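Local coordinates for Phenylalanine/tyrosine ammonia-lyase (Rhodosporidium toruloides, PDB 1Y2M), which catalyses the non-oxidative deamination of L-phenylalanine and L-tyrosine to trans-cinnamic acid and p-coumaric acid, at residues Thr43-Val48 with Leu289-Gln294; Ser293-Ala298 with Arg333-Gly338; Lys579-Arg584 with Asp599-Ala604. One frame throughout, in Å; residues are numbered along the deposited sequence.

Contacts 1 and 2 share helix 273-303. Contact 1 sets helix 44-52 against residues 289-294, and contact 2 sets the end of helix 323-336 against residues 293-298. They overlap at Ser293 and Gln294, and their centres are about 12 Å apart. Contact 3 comes later in the chain and pairs helices 570-587 and 593-611. Its centre is about 44 Å from that of contact 1 and about 33 Å from that of contact 2. The first two therefore fix shorter helices onto one long helix inside a subunit of this largely helical enzyme. Contact 3 lies far from the chain's centre and also meets a second subunit of the homotetramer.

Contact 1: residues Thr43-Val48 with Leu289-Gln294; sequences TQVDIV and LSLLSQ
Ser290 OG donates to Gln44 OE1 at 2.7 Å. The hydroxyl is tilted slightly from the carbonyl plane, and the C=O...donor angle is 116°. Gln44 gets there with CG anti to its backbone N (chi1 -179°) and an extended chain beyond. A water donates to the same OE1 at 2.8 Å and accepts from Gln294 NE2, also at 2.8 Å. Two donors thus grip one buried oxygen, and the water carries the link on to Gln294, whose OE1 bonds Asn331, while Gln44 NE2 is held by His287. An alanine here would probably leave the Ser290 hydroxyl, the water and His287 without this shared partner.

Next to these bonds Leu291 supplies the apolar packing. Its CD1 meets Val48 CG2 tip to tip at 3.9 Å. Its CD2 lies 3.9 Å from Val45 CG2, and these two side chains cross at about a right angle. Gln44, Ser290, Leu291 and Val48 form the buried, closely packed side.

The side of Thr43, Val45 and Asp46 is more open to solvent. Thr43 is the N-cap: its OG1 accepts from Asp46 N at 3.0 Å. In return Asp46 OD2 accepts from Thr43 N at 3.2 Å, met from above the carboxylate plane. This is a capping box.

The axes of the two short segments come no closer than 11.1 Å. Helix 323-336 lies beside Val45 and Gln294, with its Glu327 taking the N-H of Gln44, while helix 368-391 covers Gln44, Ile47 and Ser290 and helix 506-560 packs on Leu289 and Leu292.

Contact 2: residues Ser293-Ala298 with Arg333-Gly338; sequences SQSLTA and RKLLEG
Ala298 and Leu335 meet through their CB atoms, with Ala298 CB 3.8 Å from Leu335 CB. With CG anti to the carbonyl carbon (chi1 -64°), Leu335 turns its chain toward the facing helix, and its CD1 lies 3.7 Å from Ser295 CA. Leu336 reaches the same alanine methyl with its own CD2, 4.0 Å from Ala298 CB. One small residue thus takes two leucines, and the backbones come near, with Ala298 CA 6.2 Å from Leu336 CA.

A second kind of contact is carbon on a backbone carbonyl. Leu336 CD2 sits 3.4 Å from Ala298 O, a van der Waals touch.

In the fold this is helix-helix packing, in which the C-terminal end of helix 323-336 rests on helix 273-303. The side chain of Leu336 is about 11 Å from those of Gln360 and Arg366, both probable cinnamate-binding residues.

The hydrogen bonds stay within each segment or go to other parts. Thr297 OG1 donates to Ser293 O at 2.9 Å, and Thr297 N reaches that oxygen from the opposite face of its plane. Gln439 NE2 also bonds Thr297 OG1. Just after helix 323-336, Glu337 is the first residue to leave helical geometry, and the bonds of its N-H are weak. Ser659 OG bonds both Leu335 O and Glu337 O at this end.

Contact 3: residues Lys579-Arg584 with Asp599-Ala604; sequences KTLAKR and DAFSFA
Arg584 grips Asp599 side-on with two nitrogens. Arg584 NE donates to Asp599 OD2 at 2.8 Å, and NH2 of Arg584 donates to OD1 of Asp599 at 2.9 Å. The guanidinium and carboxylate planes are only 29° apart, and both oxygens lie near the guanidinium plane. OD2 uses its syn lone pair, and OD1 is met on its syn side, though tilted out of the carboxylate plane. A bend at chi2 (53°) sets CD of Arg584 at the edge of the Phe603 ring, 3.7 Å from Phe603 CD2. The guanidinium and that ring are steeply inclined, with planes 76° apart.

Thr580 approaches Phe603 differently. Its CG2 lies over one face, offset toward the rim, in a CH-pi contact 4.2 Å from the ring centroid, while its OG1 bonds Thr607.

Leu581 covers the second ring. Its CD2 sits almost exactly over the centre of Phe601, 3.9 Å from the centroid. The same methyl of Leu581 rests 3.8 Å from Ala600 CB and also touches Ala604.

The two segments belong to consecutive helices, 570-587 and 593-611, that run roughly antiparallel as a helical hairpin. The axes of the two short segments approach to 8.9 Å, and small residues such as Ala600 and Ala604 suit this closeness.

Phe603 stacks on Phe603 of the second subunit. Arg584 NH1 bonds Gln587 of its own chain and Gln587 of the second subunit, and lies close to Arg584 NH1 there. The buried carboxylate of Asp599 would probably offset part of the repulsion between the two arginines where the subunits meet.

Contact 1: residues Thr43-Val48 with Leu289-Gln294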
loop_
_atom_site.group_PDB
_atom_site.type_symbol
_atom_site.label_atom_id
_atom_site.label_comp_id
_atom_site.label_asym_id
_atom_site.label_seq_id
_atom_site.Cartn_x
_atom_site.Cartn_y
_atom_site.Cartn_z
ATOM N N THR B 43 6.836 -7.715 -30.662
ATOM C CA THR B 43 5.628 -7.100 -30.149
ATOM C C THR B 43 4.882 -8.099 -29.309
ATOM O O THR B 43 5.089 -9.314 -29.397
ATOM C CB THR B 43 4.698 -6.638 -31.282
ATOM O OG1 THR B 43 4.286 -7.799 -32.030
ATOM C CG2 THR B 43 5.404 -5.632 -32.212
ATOM N N GLN B 44 3.924 -7.588 -28.550
ATOM C CA GLN B 44 3.089 -8.430 -27.726
ATOM C C GLN B 44 2.253 -9.347 -28.605
ATOM O O GLN B 44 2.106 -10.519 -28.313
ATOM C CB GLN B 44 2.218 -7.564 -26.811
ATOM C CG GLN B 44 1.319 -8.350 -25.892
ATOM C CD GLN B 44 0.749 -7.464 -24.824
ATOM O OE1 GLN B 44 0.131 -6.446 -25.168
ATOM N NE2 GLN B 44 0.949 -7.813 -23.523
ATOM N N VAL B 45 1.713 -8.823 -29.709
ATOM C CA VAL B 45 0.999 -9.695 -30.618
ATOM C C VAL B 45 1.884 -10.838 -31.126
ATOM O O VAL B 45 1.404 -11.990 -31.175
ATOM C CB VAL B 45 0.394 -8.898 -31.834
ATOM C CG1 VAL B 45 -0.259 -9.885 -32.824
ATOM C CG2 VAL B 45 -0.658 -7.875 -31.373
ATOM N N ASP B 46 3.143 -10.554 -31.511
ATOM C CA ASP B 46 4.092 -11.620 -31.926
ATOM C C ASP B 46 4.227 -12.706 -30.827
ATOM O O ASP B 46 4.210 -13.914 -31.112
ATOM C CB ASP B 46 5.516 -11.074 -32.166
ATOM C CG ASP B 46 5.635 -10.171 -33.380
ATOM O OD1 ASP B 46 4.744 -10.250 -34.273
ATOM O OD2 ASP B 46 6.646 -9.393 -33.426
ATOM N N ILE B 47 4.381 -12.250 -29.585
ATOM C CA ILE B 47 4.522 -13.112 -28.415
ATOM C C ILE B 47 3.281 -13.987 -28.197
ATOM O O ILE B 47 3.352 -15.202 -27.997
ATOM C CB ILE B 47 4.827 -12.266 -27.156
ATOM C CG1 ILE B 47 6.269 -11.744 -27.294
ATOM C CG2 ILE B 47 4.601 -13.094 -25.888
ATOM C CD1 ILE B 47 6.729 -10.695 -26.260
ATOM N N VAL B 48 2.122 -13.345 -28.274
ATOM C CA VAL B 48 0.861 -14.057 -28.148
ATOM C C VAL B 48 0.654 -15.086 -29.258
ATOM O O VAL B 48 0.234 -16.217 -29.018
ATOM C CB VAL B 48 -0.298 -13.043 -28.070
ATOM C CG1 VAL B 48 -1.659 -13.709 -28.285
ATOM C CG2 VAL B 48 -0.235 -12.300 -26.744
ATOM N N LEU B 289 -5.358 -9.889 -21.836
ATOM C CA LEU B 289 -6.174 -8.839 -21.309
ATOM C C LEU B 289 -5.611 -7.491 -21.823
ATOM O O LEU B 289 -6.365 -6.589 -22.103
ATOM C CB LEU B 289 -6.195 -8.892 -19.792
ATOM C CG LEU B 289 -6.979 -10.013 -19.137
ATOM C CD1 LEU B 289 -6.688 -10.057 -17.651
ATOM C CD2 LEU B 289 -8.471 -9.829 -19.359
ATOM N N SER B 290 -4.310 -7.403 -22.034
ATOM C CA SER B 290 -3.698 -6.211 -22.605
ATOM C C SER B 290 -4.202 -6.022 -24.020
ATOM O O SER B 290 -4.578 -4.923 -24.423
ATOM C CB SER B 290 -2.177 -6.417 -22.654
ATOM O OG SER B 290 -1.534 -5.353 -23.311
ATOM N N LEU B 291 -4.260 -7.117 -24.790
ATOM C CA LEU B 291 -4.760 -7.025 -26.181
ATOM C C LEU B 291 -6.235 -6.684 -26.201
ATOM O O LEU B 291 -6.706 -5.901 -27.023
ATOM C CB LEU B 291 -4.463 -8.293 -26.977
ATOM C CG LEU B 291 -2.965 -8.556 -27.252
ATOM C CD1 LEU B 291 -2.811 -9.807 -28.149
ATOM C CD2 LEU B 291 -2.290 -7.376 -27.906
ATOM N N LEU B 292 -6.983 -7.253 -25.284
ATOM C CA LEU B 292 -8.427 -6.953 -25.183
ATOM C C LEU B 292 -8.681 -5.477 -24.821
ATOM O O LEU B 292 -9.610 -4.844 -25.309
ATOM C CB LEU B 292 -9.110 -7.916 -24.218
ATOM C CG LEU B 292 -10.593 -7.700 -23.896
ATOM C CD1 LEU B 292 -11.436 -7.784 -25.199
ATOM C CD2 LEU B 292 -11.123 -8.662 -22.854
ATOM N N SER B 293 -7.833 -4.920 -23.971
ATOM C CA SER B 293 -7.904 -3.502 -23.591
ATOM C C SER B 293 -7.761 -2.611 -24.832
ATOM O O SER B 293 -8.444 -1.595 -24.979
ATOM C CB SER B 293 -6.790 -3.162 -22.601
ATOM O OG SER B 293 -6.884 -1.776 -22.297
ATOM N N GLN B 294 -6.857 -3.004 -25.719
ATOM C CA GLN B 294 -6.614 -2.264 -26.966
ATOM C C GLN B 294 -7.823 -2.369 -27.908
ATOM O O GLN B 294 -8.267 -1.396 -28.528
ATOM C CB GLN B 294 -5.369 -2.792 -27.640
ATOM C CG GLN B 294 -4.163 -2.355 -26.844
ATOM C CD GLN B 294 -2.845 -2.872 -27.384
ATOM O OE1 GLN B 294 -2.573 -2.710 -28.569
ATOM N NE2 GLN B 294 -2.036 -3.466 -26.539
HETATM O O HOH W 1 0.400 -4.701 -27.278
#

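Contact 2: residues Ser293-Ala298 with Arg333-Gly338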
loop_
_atom_site.group_PDB
_atom_site.type_symbol
_atom_site.label_atom_id
_atom_site.label_comp_id
_atom_site.label_asym_id
_atom_site.label_seq_id
_atom_site.Cartn_x
_atom_site.Cartn_y
_atom_site.Cartn_z
ATOM N N SER B 293 -7.833 -4.920 -23.971
ATOM C CA SER B 293 -7.904 -3.502 -23.591
ATOM C C SER B 293 -7.761 -2.611 -24.832
ATOM O O SER B 293 -8.444 -1.595 -24.979
ATOM C CB SER B 293 -6.790 -3.162 -22.601
ATOM O OG SER B 293 -6.884 -1.776 -22.297
ATOM N N GLN B 294 -6.857 -3.004 -25.719
ATOM C CA GLN B 294 -6.614 -2.264 -26.966
ATOM C C GLN B 294 -7.823 -2.369 -27.908
ATOM O O GLN B 294 -8.267 -1.396 -28.528
ATOM C CB GLN B 294 -5.369 -2.792 -27.640
ATOM C CG GLN B 294 -4.163 -2.355 -26.844
ATOM C CD GLN B 294 -2.845 -2.872 -27.384
ATOM O OE1 GLN B 294 -2.573 -2.710 -28.569
ATOM N NE2 GLN B 294 -2.036 -3.466 -26.539
ATOM N N SER B 295 -8.346 -3.575 -28.008
ATOM C CA SER B 295 -9.539 -3.820 -28.800
ATOM C C SER B 295 -10.746 -3.011 -28.311
ATOM O O SER B 295 -11.487 -2.407 -29.085
ATOM C CB SER B 295 -9.854 -5.327 -28.869
ATOM O OG SER B 295 -8.793 -6.039 -29.530
ATOM N N LEU B 296 -10.931 -2.973 -26.996
ATOM C CA LEU B 296 -11.994 -2.210 -26.385
ATOM C C LEU B 296 -11.795 -0.719 -26.568
ATOM O O LEU B 296 -12.760 -0.002 -26.792
ATOM C CB LEU B 296 -12.059 -2.542 -24.899
ATOM C CG LEU B 296 -12.678 -3.892 -24.598
ATOM C CD1 LEU B 296 -12.481 -4.239 -23.165
ATOM C CD2 LEU B 296 -14.152 -3.839 -24.891
ATOM N N THR B 297 -10.558 -0.251 -26.533
ATOM C CA THR B 297 -10.238 1.126 -26.871
ATOM C C THR B 297 -10.762 1.487 -28.283
ATOM O O THR B 297 -11.449 2.497 -28.465
ATOM C CB THR B 297 -8.712 1.414 -26.757
ATOM O OG1 THR B 297 -8.289 1.232 -25.407
ATOM C CG2 THR B 297 -8.434 2.862 -27.146
ATOM N N ALA B 298 -10.437 0.640 -29.250
ATOM C CA ALA B 298 -10.854 0.850 -30.651
ATOM C C ALA B 298 -12.399 0.873 -30.711
ATOM O O ALA B 298 -13.018 1.799 -31.302
ATOM C CB ALA B 298 -10.300 -0.217 -31.541
ATOM N N ARG B 333 -4.706 1.676 -34.480
ATOM C CA ARG B 333 -4.827 2.183 -35.828
ATOM C C ARG B 333 -5.341 1.088 -36.804
ATOM O O ARG B 333 -6.268 1.320 -37.577
ATOM C CB ARG B 333 -3.445 2.727 -36.297
ATOM C CG ARG B 333 -3.460 3.365 -37.698
ATOM C CD ARG B 333 -2.194 4.153 -38.005
ATOM N NE ARG B 333 -0.981 3.306 -38.052
ATOM C CZ ARG B 333 -0.011 3.274 -37.123
ATOM N NH1 ARG B 333 -0.068 4.004 -35.982
ATOM N NH2 ARG B 333 1.038 2.483 -37.312
ATOM N N LYS B 334 -4.740 -0.086 -36.713
ATOM C CA LYS B 334 -5.114 -1.235 -37.552
ATOM C C LYS B 334 -6.582 -1.581 -37.349
ATOM O O LYS B 334 -7.334 -1.726 -38.310
ATOM C CB LYS B 334 -4.221 -2.428 -37.242
ATOM C CG LYS B 334 -4.692 -3.705 -37.945
ATOM C CD LYS B 334 -3.580 -4.465 -38.647
ATOM C CE LYS B 334 -2.554 -4.997 -37.724
ATOM N NZ LYS B 334 -1.622 -5.909 -38.472
ATOM N N LEU B 335 -6.994 -1.659 -36.093
ATOM C CA LEU B 335 -8.378 -2.004 -35.774
ATOM C C LEU B 335 -9.365 -0.977 -36.294
ATOM O O LEU B 335 -10.471 -1.368 -36.648
ATOM C CB LEU B 335 -8.563 -2.167 -34.280
ATOM C CG LEU B 335 -7.795 -3.323 -33.619
ATOM C CD1 LEU B 335 -8.009 -3.247 -32.155
ATOM C CD2 LEU B 335 -8.252 -4.694 -34.172
ATOM N N LEU B 336 -9.014 0.320 -36.286
ATOM C CA LEU B 336 -9.946 1.368 -36.730
ATOM C C LEU B 336 -10.023 1.579 -38.240
ATOM O O LEU B 336 -10.942 2.256 -38.723
ATOM C CB LEU B 336 -9.649 2.722 -36.034
ATOM C CG LEU B 336 -9.904 2.666 -34.513
ATOM C CD1 LEU B 336 -9.384 3.920 -33.810
ATOM C CD2 LEU B 336 -11.393 2.443 -34.256
ATOM N N GLU B 337 -9.086 1.025 -38.999
ATOM C CA GLU B 337 -9.137 1.161 -40.452
ATOM C C GLU B 337 -10.433 0.623 -40.963
ATOM O O GLU B 337 -10.850 -0.465 -40.579
ATOM C CB GLU B 337 -8.002 0.424 -41.123
ATOM C CG GLU B 337 -6.720 1.092 -40.822
ATOM C CD GLU B 337 -5.812 1.236 -42.005
ATOM O OE1 GLU B 337 -6.214 0.904 -43.154
ATOM O OE2 GLU B 337 -4.688 1.714 -41.744
ATOM N N GLY B 338 -11.069 1.405 -41.809
ATOM C CA GLY B 338 -12.309 0.951 -42.416
ATOM C C GLY B 338 -13.555 1.198 -41.590
ATOM O O GLY B 338 -14.675 0.942 -42.078
#

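Contact 3: residues Lys579-Arg584 with Asp599-Ala604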
loop_
_atom_site.group_PDB
_atom_site.type_symbol
_atom_site.label_atom_id
_atom_site.label_comp_id
_atom_site.label_asym_id
_atom_site.label_seq_id
_atom_site.Cartn_x
_atom_site.Cartn_y
_atom_site.Cartn_z
ATOM N N LYS B 579 -28.277 22.370 -37.835
ATOM C CA LYS B 579 -27.282 22.591 -36.830
ATOM C C LYS B 579 -27.944 22.730 -35.464
ATOM O O LYS B 579 -27.421 22.244 -34.468
ATOM C CB LYS B 579 -26.478 23.834 -37.109
ATOM C CG LYS B 579 -25.558 23.739 -38.318
ATOM C CD LYS B 579 -24.504 24.869 -38.449
ATOM C CE LYS B 579 -24.728 26.080 -37.557
ATOM N NZ LYS B 579 -24.183 25.870 -36.174
ATOM N N THR B 580 -29.095 23.391 -35.440
ATOM C CA THR B 580 -29.776 23.576 -34.160
ATOM C C THR B 580 -30.258 22.222 -33.622
ATOM O O THR B 580 -30.110 21.914 -32.418
ATOM C CB THR B 580 -30.951 24.518 -34.329
ATOM O OG1 THR B 580 -30.478 25.836 -34.666
ATOM C CG2 THR B 580 -31.854 24.551 -33.056
ATOM N N LEU B 581 -30.844 21.415 -34.493
ATOM C CA LEU B 581 -31.300 20.089 -34.076
ATOM C C LEU B 581 -30.130 19.223 -33.567
ATOM O O LEU B 581 -30.195 18.590 -32.505
ATOM C CB LEU B 581 -32.014 19.399 -35.207
ATOM C CG LEU B 581 -33.349 19.980 -35.669
ATOM C CD1 LEU B 581 -33.691 19.369 -37.021
ATOM C CD2 LEU B 581 -34.440 19.715 -34.615
ATOM N N ALA B 582 -29.017 19.224 -34.290
ATOM C CA ALA B 582 -27.884 18.373 -33.908
ATOM C C ALA B 582 -27.389 18.747 -32.539
ATOM O O ALA B 582 -27.215 17.890 -31.662
ATOM C CB ALA B 582 -26.734 18.494 -34.926
ATOM N N LYS B 583 -27.139 20.031 -32.350
ATOM C CA LYS B 583 -26.548 20.480 -31.102
ATOM C C LYS B 583 -27.505 20.185 -29.935
ATOM O O LYS B 583 -27.090 19.690 -28.877
ATOM C CB LYS B 583 -26.201 21.955 -31.184
ATOM C CG LYS B 583 -25.653 22.542 -29.888
ATOM C CD LYS B 583 -24.525 23.586 -30.099
ATOM C CE LYS B 583 -23.101 22.984 -29.887
ATOM N NZ LYS B 583 -22.089 23.564 -30.833
ATOM N N ARG B 584 -28.795 20.415 -30.142
ATOM C CA ARG B 584 -29.756 20.208 -29.056
ATOM C C ARG B 584 -29.934 18.717 -28.728
ATOM O O ARG B 584 -29.973 18.337 -27.567
ATOM C CB ARG B 584 -31.119 20.832 -29.407
ATOM C CG ARG B 584 -32.185 20.705 -28.324
ATOM C CD ARG B 584 -31.684 21.225 -26.970
ATOM N NE ARG B 584 -32.741 21.179 -25.953
ATOM C CZ ARG B 584 -32.565 21.500 -24.688
ATOM N NH1 ARG B 584 -31.359 21.831 -24.252
ATOM N NH2 ARG B 584 -33.571 21.419 -23.841
ATOM N N ASP B 599 -39.210 19.065 -27.871
ATOM C CA ASP B 599 -38.171 19.999 -27.433
ATOM C C ASP B 599 -37.226 20.436 -28.580
ATOM O O ASP B 599 -36.971 21.637 -28.821
ATOM C CB ASP B 599 -37.396 19.362 -26.266
ATOM C CG ASP B 599 -36.136 20.139 -25.923
ATOM O OD1 ASP B 599 -36.203 20.987 -24.985
ATOM O OD2 ASP B 599 -35.127 19.976 -26.638
ATOM N N ALA B 600 -36.753 19.463 -29.327
ATOM C CA ALA B 600 -35.814 19.759 -30.430
ATOM C C ALA B 600 -36.403 20.696 -31.475
ATOM O O ALA B 600 -35.776 21.682 -31.907
ATOM C CB ALA B 600 -35.377 18.483 -31.092
ATOM N N PHE B 601 -37.608 20.391 -31.918
ATOM C CA PHE B 601 -38.268 21.242 -32.895
ATOM C C PHE B 601 -38.771 22.561 -32.347
ATOM O O PHE B 601 -38.943 23.506 -33.131
ATOM C CB PHE B 601 -39.317 20.462 -33.707
ATOM C CG PHE B 601 -38.684 19.619 -34.763
ATOM C CD1 PHE B 601 -38.265 20.233 -35.941
ATOM C CD2 PHE B 601 -38.416 18.258 -34.577
ATOM C CE1 PHE B 601 -37.629 19.536 -36.931
ATOM C CE2 PHE B 601 -37.787 17.547 -35.574
ATOM C CZ PHE B 601 -37.382 18.192 -36.771
ATOM N N SER B 602 -39.004 22.646 -31.045
ATOM C CA SER B 602 -39.305 23.923 -30.416
ATOM C C SER B 602 -38.102 24.850 -30.580
ATOM O O SER B 602 -38.235 25.985 -31.022
ATOM C CB SER B 602 -39.648 23.767 -28.947
ATOM O OG SER B 602 -39.933 25.042 -28.392
ATOM N N PHE B 603 -36.931 24.311 -30.252
ATOM C CA PHE B 603 -35.691 25.051 -30.439
ATOM C C PHE B 603 -35.534 25.406 -31.919
ATOM O O PHE B 603 -35.291 26.579 -32.271
ATOM C CB PHE B 603 -34.520 24.227 -29.925
ATOM C CG PHE B 603 -33.313 25.032 -29.499
ATOM C CD1 PHE B 603 -33.115 26.345 -29.878
ATOM C CD2 PHE B 603 -32.360 24.441 -28.715
ATOM C CE1 PHE B 603 -31.955 27.062 -29.441
ATOM C CE2 PHE B 603 -31.229 25.137 -28.318
ATOM C CZ PHE B 603 -31.032 26.429 -28.689
ATOM N N ALA B 604 -35.750 24.427 -32.812
ATOM C CA ALA B 604 -35.640 24.721 -34.255
ATOM C C ALA B 604 -36.599 25.834 -34.742
ATOM O O ALA B 604 -36.290 26.650 -35.653
ATOM C CB ALA B 604 -35.799 23.462 -35.115
#